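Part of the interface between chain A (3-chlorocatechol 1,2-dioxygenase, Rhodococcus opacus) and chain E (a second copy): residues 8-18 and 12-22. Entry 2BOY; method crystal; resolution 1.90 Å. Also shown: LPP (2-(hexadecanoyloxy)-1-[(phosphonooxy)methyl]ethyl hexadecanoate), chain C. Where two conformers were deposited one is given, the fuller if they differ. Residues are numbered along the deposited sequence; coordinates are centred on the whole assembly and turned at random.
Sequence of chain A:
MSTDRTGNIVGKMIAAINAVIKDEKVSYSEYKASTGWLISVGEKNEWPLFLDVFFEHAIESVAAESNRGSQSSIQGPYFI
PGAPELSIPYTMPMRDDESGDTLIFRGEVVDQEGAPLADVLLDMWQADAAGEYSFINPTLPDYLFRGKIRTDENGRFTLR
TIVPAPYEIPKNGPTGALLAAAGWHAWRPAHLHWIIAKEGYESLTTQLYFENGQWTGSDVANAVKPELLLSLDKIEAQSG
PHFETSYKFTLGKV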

# COMPACT_ATOMS: atom_id res chain seq x y z
N ASN A 8 6.64 16.09 2.28
CA ASN A 8 5.70 16.51 3.30
C ASN A 8 4.54 15.50 3.37
O ASN A 8 4.19 15.02 4.43
CB ASN A 8 5.13 17.91 3.00
CG ASN A 8 6.04 19.04 3.46
OD1 ASN A 8 7.04 18.79 4.15
ND2 ASN A 8 5.70 20.29 3.09
N ILE A 9 4.02 15.14 2.21
CA ILE A 9 2.79 14.33 2.14
C ILE A 9 3.07 12.90 2.59
O ILE A 9 2.39 12.37 3.49
CB ILE A 9 2.25 14.31 0.72
CG1 ILE A 9 1.71 15.69 0.29
CG2 ILE A 9 1.12 13.24 0.61
CD1 ILE A 9 1.70 15.87 -1.23
N VAL A 10 4.05 12.28 1.95
CA VAL A 10 4.44 10.91 2.27
C VAL A 10 4.97 10.80 3.70
O VAL A 10 4.64 9.87 4.42
CB VAL A 10 5.45 10.30 1.27
CG1 VAL A 10 5.64 8.78 1.53
CG2 VAL A 10 5.01 10.54 -0.17
N GLY A 11 5.75 11.79 4.13
CA GLY A 11 6.22 11.79 5.52
C GLY A 11 5.08 11.75 6.51
O GLY A 11 5.10 10.95 7.46
N LYS A 12 4.07 12.61 6.30
CA LYS A 12 2.91 12.67 7.19
C LYS A 12 2.15 11.34 7.22
O LYS A 12 1.74 10.90 8.29
CB LYS A 12 1.95 13.79 6.75
CG LYS A 12 2.51 15.23 7.04
CD LYS A 12 1.59 16.30 6.42
CE LYS A 12 2.12 17.71 6.66
NZ LYS A 12 0.97 18.69 6.68
N MET A 13 1.95 10.72 6.05
CA MET A 13 1.26 9.41 5.94
C MET A 13 2.00 8.33 6.75
O MET A 13 1.41 7.63 7.60
CB MET A 13 1.14 9.00 4.46
CG MET A 13 0.15 9.93 3.71
SD MET A 13 -0.10 9.48 2.02
CE MET A 13 -1.33 10.78 1.50
N ILE A 14 3.29 8.18 6.47
CA ILE A 14 4.14 7.19 7.16
C ILE A 14 4.11 7.40 8.68
O ILE A 14 3.85 6.47 9.44
CB ILE A 14 5.58 7.22 6.59
CG1 ILE A 14 5.56 6.76 5.12
CG2 ILE A 14 6.52 6.33 7.42
CD1 ILE A 14 6.90 6.87 4.42
N ALA A 15 4.30 8.65 9.12
CA ALA A 15 4.28 8.94 10.56
C ALA A 15 2.95 8.56 11.17
O ALA A 15 2.88 8.01 12.28
CB ALA A 15 4.56 10.42 10.82
N ALA A 16 1.87 8.88 10.46
CA ALA A 16 0.55 8.59 10.94
C ALA A 16 0.33 7.08 11.08
O ALA A 16 -0.29 6.61 12.05
CB ALA A 16 -0.50 9.21 9.99
N ILE A 17 0.82 6.30 10.12
CA ILE A 17 0.65 4.84 10.19
C ILE A 17 1.48 4.31 11.37
O ILE A 17 1.01 3.47 12.13
CB ILE A 17 1.08 4.22 8.89
CG1 ILE A 17 -0.02 4.45 7.84
CG2 ILE A 17 1.34 2.73 9.04
CD1 ILE A 17 0.51 4.35 6.48
N ASN A 18 2.68 4.85 11.54
CA ASN A 18 3.54 4.43 12.67
C ASN A 18 2.95 4.81 14.05
O ASN A 18 3.17 4.12 15.04
CB ASN A 18 4.99 4.93 12.48
CG ASN A 18 5.78 4.04 11.50
OD1 ASN A 18 5.53 2.85 11.40
ND2 ASN A 18 6.70 4.64 10.78
C7 LPP C . 6.30 10.17 -10.38
O9 LPP C . 7.27 10.39 -9.34
O27 LPP C . 5.58 13.03 -8.76
C11 LPP C . 7.65 9.14 -8.66
O10 LPP C . 8.82 8.78 -8.68
C12 LPP C . 6.62 8.30 -7.92
C13 LPP C . 6.15 9.03 -6.67
C14 LPP C . 6.08 8.09 -5.47
C15 LPP C . 4.65 7.97 -4.97
C16 LPP C . 4.63 7.48 -3.53
C17 LPP C . 3.27 6.95 -3.16
C18 LPP C . 3.29 6.52 -1.71
C19 LPP C . 2.02 5.78 -1.34
C20 LPP C . 1.52 6.24 0.02
C21 LPP C . 2.60 6.18 1.08
C22 LPP C . 2.59 4.84 1.82
C23 LPP C . 2.36 5.06 3.30
C24 LPP C . 0.88 5.23 3.57
C29 LPP C . 4.96 12.28 -8.01
C30 LPP C . 3.70 12.75 -7.31
C31 LPP C . 3.53 11.97 -6.02
C32 LPP C . 3.19 12.89 -4.85
C33 LPP C . 2.87 12.11 -3.58
C34 LPP C . 1.37 11.83 -3.49
C35 LPP C . 1.06 10.83 -2.39
C36 LPP C . -0.44 10.59 -2.33
C37 LPP C . -0.75 9.14 -2.15
C38 LPP C . -2.25 8.89 -2.29
C39 LPP C . -2.51 7.39 -2.37
C40 LPP C . -2.53 6.74 -0.97
C41 LPP C . -1.92 5.34 -1.03
C42 LPP C . -2.07 4.55 0.28
C43 LPP C . -1.96 3.04 0.02
C44 LPP C . -1.80 2.22 1.29
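Chain E, residues 12-22: KMIAAINAVIK

Two copies of the 3-chlorocatechol 1,2-dioxygenase chain meet here through one helix from each, residues 8-18 of chain A and 12-22 of chain E. Both stretches are helical throughout and belong to helices that run on beyond them at both ends. Their backbones are held by regular i to i+4 hydrogen bonds, such as Ile A17 N to Met A13 O at 2.9 Å and Ile E17 N to Met E13 O at 3.0 Å. The chain E helix runs nearly antiparallel to that of chain A: the N-to-C directions differ by 158°, the signed crossing angle is also 158°, and the axes approach to 9.2 Å. As chain A is followed forward, its partners in chain E therefore fall in descending order, from Val E20 through Ile E17 and Ala E16 to Met E13.

At the start, Asn A8 makes no contact. Ile A9 lies opposite Val E20, with 6.7 Å between their CA atoms. Ile A9 O is 3.7 Å from Val E20 CG1, and Ile A9 CG2 is 3.9 Å from that same Val E20 CG1. Val A10 points away, and Gly A11 is out of reach. One turn on from Asn A8, Lys A12 directs its CA-to-CB bond toward chain E, and its CB packs 3.7 Å from Val E20 CG2. Val E20, chi1 in the t well, thus packs against both Ile A9 and Lys A12 and has the largest covered area of any residue in the two stretches, 92 Å².

Met A13 starts sideways, but its extended side chain (m, t, t) brings the end nearer. From there Met A13 CE reaches three residues: Ile E17 CG2 at 3.9 Å, Val E20 CG1 at 3.9 Å and Ile E21 CG1 at 4.0 Å. The backbones are close here too, Met A13 CA lying 5.5 Å from Ile E17 CA. Ile A14 points away and Ala A15 is out of reach.

Ala A16 meets its own counterpart: Ala A16 CB is 3.6 Å from Ala E16 CB, and the CA atoms are 6.2 Å apart. Both CA-to-CB bonds point toward the other helix, so two single methyl groups fill the space between the backbones. Ile A17 follows, its CA 5.6 Å from Met E13 CA. Met E13 CE lies 3.9 Å from both Ile A17 O and Ile A17 CG2, while Ile A17 CD1 is 4.2 Å from Ile E17 CD1. Asn A18 points away.

The bound lipid LPP adjoins this packing. LPP C24 lies 3.1 Å from Ile A17 CD1, a tight approach, and 3.8 Å from Ile E17 CD1, so this chain end touches both helices; on the lipid's other acyl chain, LPP C35 lies 3.8 Å from Ile A9 CG2. No hydrogen bond crosses between the stretches. The 455 Å² they bury, both sides summed, is made mainly by apolar side chains in van der Waals contact.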

# COMPACT_ATOMS: atom_id res chain seq x y z
N LYS E 12 -8.26 3.40 11.26
CA LYS E 12 -7.50 4.58 11.71
C LYS E 12 -6.44 4.95 10.68
O LYS E 12 -6.16 6.13 10.44
CB LYS E 12 -6.80 4.29 13.05
CG LYS E 12 -7.70 4.47 14.28
CD LYS E 12 -7.03 3.85 15.51
CE LYS E 12 -7.97 3.86 16.71
NZ LYS E 12 -7.18 3.77 18.01
N MET E 13 -5.83 3.93 10.06
CA MET E 13 -4.78 4.18 9.07
C MET E 13 -5.34 4.81 7.79
O MET E 13 -4.78 5.78 7.26
CB MET E 13 -4.01 2.88 8.74
CG MET E 13 -3.17 2.35 9.90
SD MET E 13 -2.27 0.89 9.42
CE MET E 13 -1.28 0.57 10.97
N ILE E 14 -6.42 4.24 7.29
CA ILE E 14 -7.09 4.79 6.10
C ILE E 14 -7.55 6.21 6.41
O ILE E 14 -7.34 7.11 5.63
CB ILE E 14 -8.27 3.87 5.69
CG1 ILE E 14 -7.71 2.54 5.14
CG2 ILE E 14 -9.14 4.56 4.62
CD1 ILE E 14 -8.78 1.47 4.83
N ALA E 15 -8.16 6.42 7.59
CA ALA E 15 -8.61 7.78 7.94
C ALA E 15 -7.46 8.80 7.99
O ALA E 15 -7.63 9.95 7.55
CB ALA E 15 -9.44 7.77 9.26
N ALA E 16 -6.32 8.39 8.53
CA ALA E 16 -5.17 9.31 8.65
C ALA E 16 -4.64 9.65 7.26
O ALA E 16 -4.24 10.78 7.01
CB ALA E 16 -4.04 8.68 9.51
N ILE E 17 -4.58 8.66 6.36
CA ILE E 17 -4.17 8.95 5.00
C ILE E 17 -5.15 9.92 4.32
O ILE E 17 -4.73 10.92 3.70
CB ILE E 17 -3.99 7.66 4.19
CG1 ILE E 17 -2.81 6.83 4.75
CG2 ILE E 17 -3.76 7.97 2.72
CD1 ILE E 17 -2.89 5.36 4.31
N ASN E 18 -6.46 9.65 4.42
CA ASN E 18 -7.40 10.60 3.84
C ASN E 18 -7.31 12.01 4.46
O ASN E 18 -7.54 12.99 3.79
CB ASN E 18 -8.85 10.07 3.88
CG ASN E 18 -9.05 8.90 2.91
OD1 ASN E 18 -9.74 7.92 3.22
ND2 ASN E 18 -8.44 8.99 1.76
N ALA E 19 -7.00 12.09 5.73
CA ALA E 19 -6.82 13.44 6.30
C ALA E 19 -5.64 14.20 5.67
O ALA E 19 -5.72 15.41 5.38
CB ALA E 19 -6.72 13.36 7.81
N VAL E 20 -4.54 13.51 5.40
CA VAL E 20 -3.42 14.17 4.71
C VAL E 20 -3.77 14.58 3.26
O VAL E 20 -3.36 15.65 2.77
CB VAL E 20 -2.12 13.26 4.71
CG1 VAL E 20 -1.00 13.87 3.88
CG2 VAL E 20 -1.62 12.99 6.14
N ILE E 21 -4.47 13.70 2.54
CA ILE E 21 -4.93 14.02 1.19
C ILE E 21 -5.73 15.34 1.23
O ILE E 21 -5.53 16.21 0.36
CB ILE E 21 -5.83 12.88 0.61
CG1 ILE E 21 -4.97 11.68 0.17
CG2 ILE E 21 -6.71 13.39 -0.56
CD1 ILE E 21 -5.77 10.43 -0.15
N LYS E 22 -6.62 15.48 2.21
CA LYS E 22 -7.47 16.69 2.29
C LYS E 22 -6.62 17.90 2.70
O LYS E 22 -6.71 18.97 2.08
CB LYS E 22 -8.56 16.48 3.35
CG LYS E 22 -9.38 17.73 3.70
CD LYS E 22 -10.54 17.36 4.61
CE LYS E 22 -11.48 18.50 4.84
NZ LYS E 22 -12.90 18.02 4.82